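Long-range contacts in NADPH-quinone reductase (Pediococcus pentosaceus ATCC 25745, PDB 3HA2), which probably acts as an NAD(P)H-dependent quinone reductase that carries electrons through a bound FMN: residues 54-58 / 160-166; 48-52 / 89-93; 98-104 / 141-145. All blocks are in the same frame, centred on the assembly; numbering follows the deposited sequence.

Contacts 1 and 3 involve the parallel sheet of this flavodoxin-like part. Contact 1 lays helix 150-165 across the central strand 54-60. Contact 2 joins the end of helix 42-50 and the next turn to the loop before strand 94-101. Its centre is about 14 Å from that of contact 1, and I55 CG2 packs 3.7 Å from L49 CD2. Contact 3 pairs strand 94-101 with 135-143, outermost on that side of this chain's sheet. A probable L57 O to V98 N hydrogen bond links it to contact 1. Contacts 2 and 3 lie about 27 Å apart, centre to centre. The S100 side chain is about 6 Å from a sulfate, probably from the crystallisation liquor, though such ions often mark pockets.

Contact 1. Residues 54-58 / 160-166; sequences RIILE and YQQYATN
R54 and E58 reach polar groups of helix 150-165 from the two ends of the segment 54-58, and I56 packs between them. The R54 side chain leaves the strand with CG opposite the backbone N (chi1 178°) and bends at chi3. This turns the guanidinium end-on to N166, just past the last turn of the helix. NH1 and NH2 both donate to one atom, N166 O, each at 2.9 Å. That oxygen lies in the guanidinium plane, and both nitrogens reach it from the same face of its carbonyl plane. NH1 also makes a weak bond to Y163 O at 2.9 Å. NE is held by a salt bridge to E94, so the group is fixed from two sides. A cation at the C-terminal end of a helix should also be favoured by the helix dipole.

At the other end, Y160 OH donates to E58 OE1 over 2.6 Å. It uses the syn lone pair of that oxygen. The two side chains cross at about a right angle, and the carboxylate plane stands 80° from the ring plane. I56 is apolar throughout. Its CD1 touches Y163 CD2 at 3.9 Å and A164 CA at 3.8 Å. The Y163 hydroxyl points past the segment and bonds to P138 O and to I97 N.

The strand runs roughly antiparallel to the helix, 139° between their directions. The helix belongs to one of the two helical layers covering the flavodoxin-like sheet. V98 of strand 94-101 packs on Y160 and Y163. F21 of helix 18-25 meets the Y160 ring edge-to-face.

Contact 2. Residues 48-52 / 89-93; sequences LLLQN and ALEGK
K93 NZ meets a cluster of backbone carbonyls at the end of helix 42-50 and in the turn that follows. Its shortest bond is to N52 O, at 2.7 Å. The ammonium is tilted 22° from that carbonyl plane. Two weak bonds add to it, from NZ to L49 O at 3.2 Å and to L50 O at 3.4 Å. A water joins in, accepting from K93 NZ and donating to L50 O. The lysine chain is extended until chi4 (-70°), where it bends and swings NZ to the carbonyls. Its CD and CE pass along N52 O and L49 O.

Two apolar contacts accompany the polar ones. L50 CD2 touches A89 CB at 3.9 Å. L49 CB meets L90 CD2 at 4.2 Å.

Both partners are shaped by their own backbones. A type II turn from L90 to K93 sets the start of the lysine, closed by K93 N to L90 O. G92 takes the positive phi of its third position. On the other side, N52 ND2 donates to L48 O at 2.8 Å in a nearly straight bond (165°), which folds the asparagine back on the last helical turn. F82 packs on L49, L50 and A89.

L49 O already accepts from N52 N, so the lysine only supplements it there, while L50 O is served by both K93 and the water. The charge of K93 is likely to be favoured by the C-terminal end of the helix.

Contact 3. Residues 98-104 / 141-145; sequences VVSTGDN and AVHQF
V99, T101 and V142 carry the backbone pairing of two parallel strands, 94-101 and 135-143. V142 N donates to V99 O, and T101 N donates to V142 O, each at 2.8 Å. A third bond of the same length follows from Q144 N to T101 O, nearly straight at 169°. It extends the ladder past the end of the second strand. CA-H contacts support it, the shorter from S100 CA to V142 O at 3.1 Å.

The apolar contacts are small. V98 CG1 meets V142 CG2 at 3.9 Å, and the two side chains cross obliquely. V99 CG1 lies near A141 CB at 4.3 Å, among the side chains of V99, T101, A141 and H143 on one face of the sheet. S100 and V142 occupy the other.

The side-chain polar contacts centre on Q144. Its backbone turns into the left-handed region (phi 60°), and its side chain runs out extended along the 102-104 loop. NE2 donates to G102 O at 3.0 Å, coming from above the carbonyl plane, with that oxygen in the plane of its own amide. OE1 accepts a hydrogen bond from a water, which in turn accepts from N104 ND2. N104 OD1 is hydrogen-bonded to N106 N. A leucine at Q144 would probably leave G102 O without its side-chain donor and the bridging water without its bond to the side chain here.

A second water links T101 O to F145 N. Strand 135-143 is an outermost strand of this chain's sheet, reached by a beta-alpha-beta crossover from strand 94-101. The contact lies at the C-terminal ends of the strands, where flavodoxin-like proteins generally bind FMN. Beyond the ladder, the Q144 N and NE2 bonds and the two waters join the departing chains through polar groups.

Contact 1. Residues 54-58 / 160-166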
ATOM      1  N   ARG A  54     -17.950  10.878   7.843  1.00 21.84           N
ATOM      2  CA  ARG A  54     -17.499  10.265   6.603  1.00 21.43           C
ATOM      3  C   ARG A  54     -16.066  10.717   6.354  1.00 20.97           C
ATOM      4  O   ARG A  54     -15.776  11.909   6.345  1.00 22.13           O
ATOM      5  CB  ARG A  54     -18.394  10.675   5.427  1.00 20.83           C
ATOM      6  CG  ARG A  54     -17.940  10.108   4.092  1.00 21.36           C
ATOM      7  CD  ARG A  54     -18.938  10.456   2.974  1.00 20.95           C
ATOM      8  NE  ARG A  54     -20.235   9.824   3.205  1.00 22.44           N
ATOM      9  CZ  ARG A  54     -21.345  10.113   2.528  1.00 26.27           C
ATOM     10  NH1 ARG A  54     -21.331  11.038   1.568  1.00 27.86           N
ATOM     11  NH2 ARG A  54     -22.479   9.487   2.826  1.00 25.15           N
ATOM     12  N   ILE A  55     -15.183   9.746   6.164  1.00 21.73           N
ATOM     13  CA  ILE A  55     -13.766   9.997   6.005  1.00 21.48           C
ATOM     14  C   ILE A  55     -13.422   9.565   4.591  1.00 21.66           C
ATOM     15  O   ILE A  55     -13.614   8.402   4.225  1.00 21.76           O
ATOM     16  CB  ILE A  55     -12.890   9.170   7.011  1.00 21.58           C
ATOM     17  CG1 ILE A  55     -13.469   9.141   8.455  1.00 21.03           C
ATOM     18  CG2 ILE A  55     -11.432   9.644   6.970  1.00 21.70           C
ATOM     19  CD1 ILE A  55     -13.674  10.506   9.133  1.00 21.29           C
ATOM     20  N   ILE A  56     -12.931  10.508   3.802  1.00 21.95           N
ATOM     21  CA  ILE A  56     -12.561  10.220   2.431  1.00 22.55           C
ATOM     22  C   ILE A  56     -11.051  10.343   2.278  1.00 22.51           C
ATOM     23  O   ILE A  56     -10.456  11.347   2.668  1.00 22.57           O
ATOM     24  CB  ILE A  56     -13.301  11.158   1.472  1.00 22.56           C
ATOM     25  CG1 ILE A  56     -14.790  10.785   1.444  1.00 23.01           C
ATOM     26  CG2 ILE A  56     -12.668  11.132   0.089  1.00 23.78           C
ATOM     27  CD1 ILE A  56     -15.690  11.849   0.820  1.00 24.50           C
ATOM     28  N   LEU A  57     -10.428   9.312   1.732  1.00 21.78           N
ATOM     29  CA  LEU A  57      -8.999   9.402   1.456  1.00 21.89           C
ATOM     30  C   LEU A  57      -8.843   9.688  -0.016  1.00 21.59           C
ATOM     31  O   LEU A  57      -9.328   8.927  -0.863  1.00 22.35           O
ATOM     32  CB  LEU A  57      -8.289   8.103   1.799  1.00 21.52           C
ATOM     33  CG  LEU A  57      -8.590   7.534   3.188  1.00 22.20           C
ATOM     34  CD1 LEU A  57      -7.759   6.243   3.355  1.00 22.13           C
ATOM     35  CD2 LEU A  57      -8.330   8.529   4.322  1.00 24.07           C
ATOM     36  N   GLU A  58      -8.162  10.789  -0.305  1.00 21.30           N
ATOM     37  CA  GLU A  58      -8.057  11.325  -1.663  1.00 21.70           C
ATOM     38  C   GLU A  58      -6.585  11.352  -2.095  1.00 22.84           C
ATOM     39  O   GLU A  58      -5.756  12.118  -1.549  1.00 22.62           O
ATOM     40  CB  GLU A  58      -8.669  12.733  -1.691  1.00 21.69           C
ATOM     41  CG  GLU A  58      -8.616  13.410  -3.037  1.00 23.54           C
ATOM     42  CD  GLU A  58      -9.607  14.537  -3.163  1.00 24.71           C
ATOM     43  OE1 GLU A  58     -10.692  14.481  -2.533  1.00 26.70           O
ATOM     44  OE2 GLU A  58      -9.298  15.484  -3.917  1.00 26.23           O
ATOM     45  N   TYR A 160     -18.310  13.992  -7.403  1.00 25.75           N
ATOM     46  CA  TYR A 160     -17.424  14.232  -6.257  1.00 25.68           C
ATOM     47  C   TYR A 160     -18.131  14.978  -5.120  1.00 25.68           C
ATOM     48  O   TYR A 160     -18.029  14.593  -3.944  1.00 25.39           O
ATOM     49  CB  TYR A 160     -16.190  14.999  -6.738  1.00 25.74           C
ATOM     50  CG  TYR A 160     -15.200  15.369  -5.647  1.00 26.04           C
ATOM     51  CD1 TYR A 160     -14.423  14.391  -5.017  1.00 26.37           C
ATOM     52  CD2 TYR A 160     -15.033  16.703  -5.260  1.00 27.29           C
ATOM     53  CE1 TYR A 160     -13.503  14.737  -4.016  1.00 24.53           C
ATOM     54  CE2 TYR A 160     -14.119  17.059  -4.260  1.00 26.50           C
ATOM     55  CZ  TYR A 160     -13.361  16.074  -3.646  1.00 24.86           C
ATOM     56  OH  TYR A 160     -12.437  16.432  -2.683  1.00 24.93           O
ATOM     57  N   GLN A 161     -18.886  16.018  -5.479  1.00 25.38           N
ATOM     58  CA  GLN A 161     -19.701  16.753  -4.507  1.00 25.29           C
ATOM     59  C   GLN A 161     -20.701  15.846  -3.794  1.00 24.94           C
ATOM     60  O   GLN A 161     -20.847  15.922  -2.577  1.00 24.94           O
ATOM     61  CB  GLN A 161     -20.454  17.906  -5.180  1.00 24.89           C
ATOM     62  CG  GLN A 161     -19.580  19.055  -5.607  1.00 25.97           C
ATOM     63  CD  GLN A 161     -20.354  20.087  -6.412  1.00 27.44           C
ATOM     64  OE1 GLN A 161     -21.386  19.772  -7.021  1.00 26.17           O
ATOM     65  NE2 GLN A 161     -19.858  21.325  -6.425  1.00 26.93           N
ATOM     66  N   GLN A 162     -21.384  14.995  -4.553  1.00 25.36           N
ATOM     67  CA  GLN A 162     -22.321  14.017  -3.987  1.00 26.08           C
ATOM     68  C   GLN A 162     -21.605  13.026  -3.078  1.00 26.31           C
ATOM     69  O   GLN A 162     -22.089  12.695  -1.988  1.00 26.50           O
ATOM     70  CB  GLN A 162     -23.031  13.261  -5.108  1.00 26.44           C
ATOM     71  CG  GLN A 162     -23.960  14.151  -5.938  1.00 30.06           C
ATOM     72  CD  GLN A 162     -25.011  14.808  -5.067  1.00 35.28           C
ATOM     73  OE1 GLN A 162     -25.841  14.126  -4.454  1.00 38.64           O
ATOM     74  NE2 GLN A 162     -24.972  16.137  -4.988  1.00 37.67           N
ATOM     75  N   TYR A 163     -20.439  12.581  -3.537  1.00 25.92           N
ATOM     76  CA  TYR A 163     -19.614  11.626  -2.795  1.00 26.20           C
ATOM     77  C   TYR A 163     -19.260  12.174  -1.414  1.00 26.83           C
ATOM     78  O   TYR A 163     -19.322  11.457  -0.421  1.00 26.82           O
ATOM     79  CB  TYR A 163     -18.357  11.282  -3.602  1.00 25.16           C
ATOM     80  CG  TYR A 163     -17.665   9.998  -3.157  1.00 24.48           C
ATOM     81  CD1 TYR A 163     -18.269   8.752  -3.357  1.00 24.78           C
ATOM     82  CD2 TYR A 163     -16.403  10.033  -2.536  1.00 24.66           C
ATOM     83  CE1 TYR A 163     -17.635   7.558  -2.949  1.00 24.38           C
ATOM     84  CE2 TYR A 163     -15.760   8.839  -2.132  1.00 22.64           C
ATOM     85  CZ  TYR A 163     -16.389   7.618  -2.346  1.00 23.63           C
ATOM     86  OH  TYR A 163     -15.767   6.451  -1.938  1.00 22.25           O
ATOM     87  N   ALA A 164     -18.935  13.465  -1.359  1.00 27.61           N
ATOM     88  CA  ALA A 164     -18.572  14.140  -0.122  1.00 29.24           C
ATOM     89  C   ALA A 164     -19.753  14.526   0.772  1.00 30.52           C
ATOM     90  O   ALA A 164     -19.578  14.700   1.972  1.00 30.80           O
ATOM     91  CB  ALA A 164     -17.723  15.381  -0.432  1.00 29.14           C
ATOM     92  N   THR A 165     -20.951  14.678   0.206  1.00 32.27           N
ATOM     93  CA  THR A 165     -22.050  15.297   0.970  1.00 33.95           C
ATOM     94  C   THR A 165     -23.361  14.517   0.985  1.00 35.62           C
ATOM     95  O   THR A 165     -24.154  14.666   1.919  1.00 35.61           O
ATOM     96  CB  THR A 165     -22.391  16.724   0.462  1.00 34.04           C
ATOM     97  OG1 THR A 165     -22.939  16.638  -0.860  1.00 34.19           O
ATOM     98  CG2 THR A 165     -21.169  17.621   0.438  1.00 34.03           C
ATOM     99  N   ASN A 166     -23.621  13.737  -0.063  1.00 37.46           N
ATOM    100  CA  ASN A 166     -24.874  12.990  -0.133  1.00 39.80           C
ATOM    101  C   ASN A 166     -24.964  12.055   1.060  1.00 40.90           C
ATOM    102  O   ASN A 166     -24.211  11.074   1.171  1.00 40.81           O
ATOM    103  CB  ASN A 166     -25.024  12.231  -1.453  1.00 40.08           C
ATOM    104  CG  ASN A 166     -26.268  11.364  -1.487  1.00 41.91           C
ATOM    105  OD1 ASN A 166     -27.391  11.867  -1.475  1.00 44.50           O
ATOM    106  ND2 ASN A 166     -26.071  10.049  -1.537  1.00 44.49           N
TER

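Contact 2. Residues 48-52 / 89-93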
ATOM      1  N   LEU A  48      -9.477  15.072  14.391  1.00 21.39           N
ATOM      2  CA  LEU A  48     -10.285  15.314  13.190  1.00 21.36           C
ATOM      3  C   LEU A  48     -11.131  14.101  12.827  1.00 21.85           C
ATOM      4  O   LEU A  48     -12.304  14.235  12.468  1.00 22.13           O
ATOM      5  CB  LEU A  48      -9.393  15.721  12.013  1.00 21.91           C
ATOM      6  CG  LEU A  48      -8.752  17.109  12.107  1.00 22.36           C
ATOM      7  CD1 LEU A  48      -7.800  17.298  10.926  1.00 22.04           C
ATOM      8  CD2 LEU A  48      -9.822  18.208  12.105  1.00 23.01           C
ATOM      9  N   LEU A  49     -10.549  12.909  12.922  1.00 21.62           N
ATOM     10  CA  LEU A  49     -11.321  11.688  12.673  1.00 21.66           C
ATOM     11  C   LEU A  49     -12.531  11.568  13.595  1.00 22.00           C
ATOM     12  O   LEU A  49     -13.644  11.264  13.140  1.00 22.12           O
ATOM     13  CB  LEU A  49     -10.445  10.451  12.800  1.00 20.77           C
ATOM     14  CG  LEU A  49      -9.392  10.329  11.698  1.00 21.15           C
ATOM     15  CD1 LEU A  49      -8.331   9.343  12.158  1.00 19.93           C
ATOM     16  CD2 LEU A  49     -10.006   9.850  10.412  1.00 20.38           C
ATOM     17  N   LEU A  50     -12.315  11.826  14.880  1.00 22.62           N
ATOM     18  CA  LEU A  50     -13.377  11.689  15.871  1.00 23.39           C
ATOM     19  C   LEU A  50     -14.532  12.650  15.599  1.00 23.87           C
ATOM     20  O   LEU A  50     -15.670  12.354  15.950  1.00 24.33           O
ATOM     21  CB  LEU A  50     -12.833  11.893  17.288  1.00 23.61           C
ATOM     22  CG  LEU A  50     -11.950  10.789  17.887  1.00 24.44           C
ATOM     23  CD1 LEU A  50     -11.419  11.212  19.256  1.00 25.73           C
ATOM     24  CD2 LEU A  50     -12.703   9.479  18.011  1.00 27.43           C
ATOM     25  N   GLN A  51     -14.221  13.787  14.980  1.00 24.19           N
ATOM     26  CA  GLN A  51     -15.184  14.867  14.754  1.00 25.14           C
ATOM     27  C   GLN A  51     -15.962  14.692  13.445  1.00 24.72           C
ATOM     28  O   GLN A  51     -16.834  15.499  13.130  1.00 24.90           O
ATOM     29  CB  GLN A  51     -14.457  16.215  14.711  1.00 24.90           C
ATOM     30  CG  GLN A  51     -13.855  16.664  16.038  1.00 26.90           C
ATOM     31  CD  GLN A  51     -12.957  17.885  15.884  1.00 27.76           C
ATOM     32  OE1 GLN A  51     -11.830  17.908  16.383  1.00 33.81           O
ATOM     33  NE2 GLN A  51     -13.447  18.902  15.184  1.00 30.38           N
ATOM     34  N   ASN A  52     -15.623  13.671  12.665  1.00 24.06           N
ATOM     35  CA  ASN A  52     -16.266  13.499  11.355  1.00 23.74           C
ATOM     36  C   ASN A  52     -16.931  12.143  11.202  1.00 23.77           C
ATOM     37  O   ASN A  52     -16.539  11.184  11.867  1.00 24.38           O
ATOM     38  CB  ASN A  52     -15.285  13.794  10.213  1.00 23.51           C
ATOM     39  CG  ASN A  52     -14.962  15.276  10.102  1.00 24.14           C
ATOM     40  OD1 ASN A  52     -15.591  15.997   9.321  1.00 25.17           O
ATOM     41  ND2 ASN A  52     -14.017  15.748  10.913  1.00 20.94           N
ATOM     42  N   ALA A  89     -12.469   3.513  17.521  1.00 24.11           N
ATOM     43  CA  ALA A  89     -12.870   4.912  17.414  1.00 24.07           C
ATOM     44  C   ALA A  89     -13.673   5.199  16.151  1.00 23.85           C
ATOM     45  O   ALA A  89     -14.521   6.101  16.136  1.00 24.42           O
ATOM     46  CB  ALA A  89     -11.643   5.814  17.473  1.00 23.58           C
ATOM     47  N   LEU A  90     -13.421   4.404  15.113  1.00 23.49           N
ATOM     48  CA  LEU A  90     -14.013   4.628  13.792  1.00 23.52           C
ATOM     49  C   LEU A  90     -15.314   3.889  13.552  1.00 23.48           C
ATOM     50  O   LEU A  90     -15.908   4.033  12.480  1.00 22.89           O
ATOM     51  CB  LEU A  90     -12.997   4.272  12.697  1.00 23.71           C
ATOM     52  CG  LEU A  90     -11.609   4.904  12.891  1.00 25.55           C
ATOM     53  CD1 LEU A  90     -10.621   4.302  11.914  1.00 27.82           C
ATOM     54  CD2 LEU A  90     -11.656   6.421  12.743  1.00 26.64           C
ATOM     55  N   GLU A  91     -15.782   3.129  14.545  1.00 22.91           N
ATOM     56  CA  GLU A  91     -16.955   2.266  14.345  1.00 23.66           C
ATOM     57  C   GLU A  91     -18.165   3.062  13.876  1.00 22.88           C
ATOM     58  O   GLU A  91     -18.536   4.044  14.508  1.00 23.01           O
ATOM     59  CB  GLU A  91     -17.319   1.518  15.633  1.00 22.69           C
ATOM     60  CG  GLU A  91     -18.500   0.563  15.452  1.00 23.82           C
ATOM     61  CD  GLU A  91     -18.785  -0.269  16.690  1.00 26.04           C
ATOM     62  OE1 GLU A  91     -18.163  -0.019  17.756  1.00 27.35           O
ATOM     63  OE2 GLU A  91     -19.635  -1.180  16.587  1.00 28.93           O
ATOM     64  N   GLY A  92     -18.775   2.638  12.771  1.00 23.20           N
ATOM     65  CA  GLY A  92     -19.965   3.314  12.246  1.00 23.15           C
ATOM     66  C   GLY A  92     -19.699   4.472  11.287  1.00 22.78           C
ATOM     67  O   GLY A  92     -20.639   4.983  10.656  1.00 23.78           O
ATOM     68  N   LYS A  93     -18.448   4.918  11.198  1.00 22.05           N
ATOM     69  CA  LYS A  93     -18.081   5.964  10.234  1.00 21.73           C
ATOM     70  C   LYS A  93     -17.985   5.331   8.845  1.00 22.10           C
ATOM     71  O   LYS A  93     -17.832   4.106   8.720  1.00 22.85           O
ATOM     72  CB  LYS A  93     -16.756   6.649  10.626  1.00 21.41           C
ATOM     73  CG  LYS A  93     -16.788   7.321  11.998  1.00 21.42           C
ATOM     74  CD  LYS A  93     -15.418   7.928  12.374  1.00 21.91           C
ATOM     75  CE  LYS A  93     -15.403   8.396  13.822  1.00 21.33           C
ATOM     76  NZ  LYS A  93     -16.284   9.602  13.998  1.00 21.61           N
TER
HETATM   77  O   HOH W   1     -16.456   9.942  16.884  1.00 26.25           O

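Contact 3. Residues 98-104 / 141-145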
ATOM      1  N   VAL A  98     -11.197   8.505  -2.966  1.00 22.04           N
ATOM      2  CA  VAL A  98     -11.160   9.216  -4.257  1.00 22.70           C
ATOM      3  C   VAL A  98      -9.754   9.012  -4.821  1.00 23.27           C
ATOM      4  O   VAL A  98      -8.813   9.673  -4.383  1.00 22.96           O
ATOM      5  CB  VAL A  98     -11.497  10.717  -4.106  1.00 22.67           C
ATOM      6  CG1 VAL A  98     -11.422  11.446  -5.489  1.00 23.15           C
ATOM      7  CG2 VAL A  98     -12.912  10.868  -3.502  1.00 23.26           C
ATOM      8  N   VAL A  99      -9.614   8.064  -5.757  1.00 23.15           N
ATOM      9  CA  VAL A  99      -8.297   7.667  -6.261  1.00 22.79           C
ATOM     10  C   VAL A  99      -8.125   8.088  -7.711  1.00 23.58           C
ATOM     11  O   VAL A  99      -8.956   7.773  -8.554  1.00 22.86           O
ATOM     12  CB  VAL A  99      -8.021   6.130  -6.058  1.00 22.10           C
ATOM     13  CG1 VAL A  99      -9.133   5.247  -6.693  1.00 22.41           C
ATOM     14  CG2 VAL A  99      -6.645   5.762  -6.589  1.00 22.07           C
ATOM     15  N   SER A 100      -7.070   8.845  -7.990  1.00 24.18           N
ATOM     16  CA  SER A 100      -6.889   9.357  -9.339  1.00 26.13           C
ATOM     17  C   SER A 100      -5.760   8.599 -10.033  1.00 26.52           C
ATOM     18  O   SER A 100      -4.799   8.147  -9.377  1.00 26.06           O
ATOM     19  CB  SER A 100      -6.666  10.875  -9.318  1.00 26.18           C
ATOM     20  OG  SER A 100      -5.498  11.184  -8.600  1.00 31.53           O
ATOM     21  N   THR A 101      -5.915   8.394 -11.339  1.00 26.47           N
ATOM     22  CA  THR A 101      -4.907   7.683 -12.122  1.00 27.76           C
ATOM     23  C   THR A 101      -4.655   8.463 -13.419  1.00 27.60           C
ATOM     24  O   THR A 101      -5.523   9.166 -13.878  1.00 26.51           O
ATOM     25  CB  THR A 101      -5.340   6.225 -12.491  1.00 27.91           C
ATOM     26  OG1 THR A 101      -6.146   6.237 -13.674  1.00 29.66           O
ATOM     27  CG2 THR A 101      -6.112   5.548 -11.377  1.00 29.22           C
ATOM     28  N   GLY A 102      -3.452   8.342 -13.970  1.00 28.98           N
ATOM     29  CA  GLY A 102      -3.133   8.872 -15.289  1.00 30.20           C
ATOM     30  C   GLY A 102      -3.415   7.854 -16.393  1.00 31.55           C
ATOM     31  O   GLY A 102      -3.153   8.121 -17.568  1.00 31.56           O
ATOM     32  N   ASP A 103      -3.928   6.683 -16.015  1.00 32.01           N
ATOM     33  CA  ASP A 103      -4.274   5.632 -16.976  1.00 32.86           C
ATOM     34  C   ASP A 103      -5.760   5.627 -17.276  1.00 32.34           C
ATOM     35  O   ASP A 103      -6.574   5.983 -16.419  1.00 32.33           O
ATOM     36  CB  ASP A 103      -3.887   4.254 -16.416  1.00 34.26           C
ATOM     37  CG  ASP A 103      -2.418   4.157 -16.074  1.00 37.95           C
ATOM     38  OD1 ASP A 103      -1.581   4.382 -16.973  1.00 42.92           O
ATOM     39  OD2 ASP A 103      -2.099   3.859 -14.904  1.00 44.98           O
ATOM     40  N   ASN A 104      -6.112   5.205 -18.490  1.00 31.11           N
ATOM     41  CA  ASN A 104      -7.503   5.021 -18.856  1.00 30.29           C
ATOM     42  C   ASN A 104      -8.155   4.011 -17.914  1.00 29.36           C
ATOM     43  O   ASN A 104      -7.539   3.009 -17.548  1.00 29.81           O
ATOM     44  CB  ASN A 104      -7.628   4.553 -20.306  1.00 29.68           C
ATOM     45  CG  ASN A 104      -9.040   4.658 -20.825  1.00 31.31           C
ATOM     46  OD1 ASN A 104      -9.912   3.892 -20.432  1.00 30.54           O
ATOM     47  ND2 ASN A 104      -9.283   5.620 -21.723  1.00 32.10           N
ATOM     48  N   ALA A 141     -13.295   6.414  -8.542  1.00 23.92           N
ATOM     49  CA  ALA A 141     -12.057   6.379  -9.346  1.00 24.21           C
ATOM     50  C   ALA A 141     -12.080   7.515 -10.364  1.00 24.50           C
ATOM     51  O   ALA A 141     -13.098   7.740 -11.041  1.00 25.15           O
ATOM     52  CB  ALA A 141     -11.876   5.011 -10.032  1.00 24.47           C
ATOM     53  N   VAL A 142     -10.966   8.240 -10.447  1.00 24.27           N
ATOM     54  CA  VAL A 142     -10.859   9.431 -11.285  1.00 24.90           C
ATOM     55  C   VAL A 142      -9.724   9.177 -12.275  1.00 25.46           C
ATOM     56  O   VAL A 142      -8.556   9.266 -11.919  1.00 26.09           O
ATOM     57  CB  VAL A 142     -10.575  10.683 -10.419  1.00 24.69           C
ATOM     58  CG1 VAL A 142     -10.403  11.934 -11.278  1.00 25.92           C
ATOM     59  CG2 VAL A 142     -11.695  10.892  -9.385  1.00 25.40           C
ATOM     60  N   HIS A 143     -10.083   8.894 -13.525  1.00 24.69           N
ATOM     61  CA  HIS A 143      -9.106   8.490 -14.530  1.00 24.33           C
ATOM     62  C   HIS A 143      -8.832   9.608 -15.545  1.00 24.35           C
ATOM     63  O   HIS A 143      -9.735  10.029 -16.264  1.00 23.36           O
ATOM     64  CB  HIS A 143      -9.599   7.248 -15.259  1.00 24.71           C
ATOM     65  CG  HIS A 143      -9.712   6.035 -14.396  1.00 26.59           C
ATOM     66  ND1 HIS A 143     -10.927   5.498 -14.027  1.00 28.96           N
ATOM     67  CD2 HIS A 143      -8.768   5.236 -13.854  1.00 25.53           C
ATOM     68  CE1 HIS A 143     -10.726   4.424 -13.288  1.00 24.93           C
ATOM     69  NE2 HIS A 143      -9.426   4.237 -13.172  1.00 29.64           N
ATOM     70  N   GLN A 144      -7.589  10.092 -15.559  1.00 24.58           N
ATOM     71  CA  GLN A 144      -7.110  11.099 -16.543  1.00 25.30           C
ATOM     72  C   GLN A 144      -7.906  12.397 -16.470  1.00 24.99           C
ATOM     73  O   GLN A 144      -8.291  12.976 -17.494  1.00 25.43           O
ATOM     74  CB  GLN A 144      -7.095  10.526 -17.963  1.00 25.45           C
ATOM     75  CG  GLN A 144      -6.169   9.303 -18.107  1.00 26.02           C
ATOM     76  CD  GLN A 144      -6.137   8.714 -19.518  1.00 26.60           C
ATOM     77  OE1 GLN A 144      -7.121   8.738 -20.253  1.00 27.40           O
ATOM     78  NE2 GLN A 144      -4.981   8.180 -19.894  1.00 29.17           N
ATOM     79  N   PHE A 145      -8.127  12.870 -15.243  1.00 25.17           N
ATOM     80  CA  PHE A 145      -9.001  14.015 -15.035  1.00 24.24           C
ATOM     81  C   PHE A 145      -8.654  15.200 -15.924  1.00 24.44           C
ATOM     82  O   PHE A 145      -9.545  15.822 -16.501  1.00 24.51           O
ATOM     83  CB  PHE A 145      -9.003  14.481 -13.584  1.00 24.99           C
ATOM     84  CG  PHE A 145      -9.879  15.671 -13.353  1.00 23.58           C
ATOM     85  CD1 PHE A 145     -11.248  15.514 -13.139  1.00 24.88           C
ATOM     86  CD2 PHE A 145      -9.352  16.951 -13.391  1.00 25.77           C
ATOM     87  CE1 PHE A 145     -12.069  16.627 -12.939  1.00 24.01           C
ATOM     88  CE2 PHE A 145     -10.171  18.070 -13.217  1.00 25.74           C
ATOM     89  CZ  PHE A 145     -11.535  17.901 -12.992  1.00 24.65           C
TER
HETATM   90  O   HOH W   2      -6.907  11.820 -12.892  1.00 32.69           O
HETATM   91  O   HOH W   3      -7.463   7.708 -22.574  1.00 34.29           O